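Local coordinates for protein putative NADPH:quinone oxidoreductase (Ralstonia eutropha, PDB 3IUP) that binds NADPH and, judging by its name and family, probably catalyses the NADPH-dependent reduction of quinones, at residues M126-Q129 with Y130-I133. Residues are numbered along the deposited sequence; the frame is centred on the assembly and turned at random.
Sequences MYSQ and YRCI
Arg131 holds the carbonyls of the preceding loop: its NH2 gives a hydrogen bond to Gly124 O and a weak one to Gly123 O, while its aliphatic part lies against Ser128 and its NE lies near the selenium of Met126, a selenomethionine. The setting is the GroES-like domain of the alcohol dehydrogenase family, where the chain leaves the loop after strand 118-121 and enters strand 130-134, paired antiparallel with strand 34-43. An inverse gamma turn centred on Tyr127 bends the loop, its Ser128 N to Met126 O bond weak at 2.9 Å. Arg131 CG, set by a chi1 of -83°, lies 4.0 Å from Ser128 CB, a contact of aliphatic carbon. Beyond CG the chain bends at both chi2 and chi3 (each -79°) instead of running straight out, and this carries NE to 4.2 Å from Met126 SE, with the selenium oblique to the guanidinium plane. The CG2 methyl of Ile133, two residues further along the strand, approaches one face of the same guanidinium off-centre, 3.2 Å from its plane. The Ser128 hydroxyl hydrogen-bonds to Ala125 O, tying Ser128 back into the loop, and its OG lies 4.2 Å from Arg131 CD. Gln129 ends the loop and Tyr130 begins the strand. With the glutamine side chain stretched out past CG, OE1 accepts a hydrogen bond from Leu6 N on strand 4-12, which joins this corner to the neighbouring sheet. The backbone O of Gln129, which accepts a hydrogen bond from Asn374 ND2, lies over one face of the Tyr130 ring, 3.5 Å from Tyr130 CG, and Gln129 CB lies 3.7 Å from Tyr130 CD2.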
loop_
_atom_site.group_PDB
_atom_site.type_symbol
_atom_site.label_atom_id
_atom_site.label_comp_id
_atom_site.label_asym_id
_atom_site.label_seq_id
_atom_site.Cartn_x
_atom_site.Cartn_y
_atom_site.Cartn_z
HETATM N N MSE A 126 27.218 6.087 16.852
HETATM C CA MSE A 126 28.251 6.988 16.309
HETATM C C MSE A 126 28.350 8.317 17.029
HETATM O O MSE A 126 29.314 9.059 16.797
HETATM C CB MSE A 126 28.113 7.203 14.804
HETATM C CG MSE A 126 27.964 5.945 13.984
HETATM SE SE MSE A 126 29.624 4.852 14.088
HETATM C CE MSE A 126 30.700 5.929 13.145
ATOM N N TYR A 127 27.405 8.617 17.927
ATOM C CA TYR A 127 27.499 9.816 18.770
ATOM C C TYR A 127 28.364 9.456 20.003
ATOM O O TYR A 127 27.871 9.261 21.123
ATOM C CB TYR A 127 26.158 10.362 19.211
ATOM C CG TYR A 127 25.236 10.745 18.075
ATOM C CD1 TYR A 127 25.668 10.854 16.756
ATOM C CD2 TYR A 127 23.885 10.942 18.327
ATOM C CE1 TYR A 127 24.769 11.185 15.746
ATOM C CE2 TYR A 127 23.002 11.267 17.329
ATOM C CZ TYR A 127 23.448 11.416 16.024
ATOM O OH TYR A 127 22.535 11.695 15.044
ATOM N N SER A 128 29.653 9.322 19.714
ATOM C CA SER A 128 30.644 8.680 20.625
ATOM C C SER A 128 31.988 9.210 20.252
ATOM O O SER A 128 32.282 9.405 19.069
ATOM C CB SER A 128 30.704 7.148 20.450
ATOM O OG SER A 128 29.423 6.556 20.639
ATOM N N GLN A 129 32.852 9.425 21.232
ATOM C CA GLN A 129 34.192 9.858 20.869
ATOM C C GLN A 129 34.963 8.803 20.071
ATOM O O GLN A 129 35.691 9.152 19.118
ATOM C CB GLN A 129 34.981 10.222 22.113
ATOM C CG GLN A 129 34.523 11.485 22.790
ATOM C CD GLN A 129 35.427 11.880 23.949
ATOM O OE1 GLN A 129 35.058 11.746 25.100
ATOM N NE2 GLN A 129 36.634 12.382 23.628
ATOM N N TYR A 130 34.809 7.539 20.470
ATOM C CA TYR A 130 35.553 6.405 19.828
ATOM C C TYR A 130 34.613 5.289 19.599
ATOM O O TYR A 130 33.764 5.032 20.464
ATOM C CB TYR A 130 36.680 5.897 20.752
ATOM C CG TYR A 130 37.756 6.910 20.883
ATOM C CD1 TYR A 130 38.772 6.980 19.937
ATOM C CD2 TYR A 130 37.738 7.837 21.923
ATOM C CE1 TYR A 130 39.751 7.955 20.035
ATOM C CE2 TYR A 130 38.692 8.827 22.021
ATOM C CZ TYR A 130 39.694 8.879 21.079
ATOM O OH TYR A 130 40.664 9.850 21.145
ATOM N N ARG A 131 34.755 4.616 18.443
ATOM C CA ARG A 131 33.963 3.406 18.161
ATOM C C ARG A 131 34.873 2.312 17.656
ATOM O O ARG A 131 35.717 2.569 16.788
ATOM C CB ARG A 131 32.818 3.696 17.169
ATOM C CG ARG A 131 31.601 4.282 17.872
ATOM C CD ARG A 131 30.770 3.209 18.571
ATOM N NE ARG A 131 29.944 2.504 17.595
ATOM C CZ ARG A 131 30.015 1.208 17.297
ATOM N NH1 ARG A 131 30.868 0.395 17.934
ATOM N NH2 ARG A 131 29.198 0.708 16.378
ATOM N N CYS A 132 34.695 1.130 18.229
ATOM C CA CYS A 132 35.402 -0.081 17.860
ATOM C C CYS A 132 34.481 -0.895 16.991
ATOM O O CYS A 132 33.412 -1.347 17.442
ATOM C CB CYS A 132 35.770 -0.880 19.081
ATOM S SG CYS A 132 36.747 -2.332 18.669
ATOM N N ILE A 133 34.814 -0.972 15.718
ATOM C CA ILE A 133 33.924 -1.627 14.783
ATOM C C ILE A 133 34.677 -2.513 13.832
ATOM O O ILE A 133 35.849 -2.316 13.634
ATOM C CB ILE A 133 33.060 -0.641 14.020
ATOM C CG1 ILE A 133 33.799 0.032 12.906
ATOM C CG2 ILE A 133 32.459 0.433 14.949
ATOM C CD1 ILE A 133 32.812 0.401 11.822
#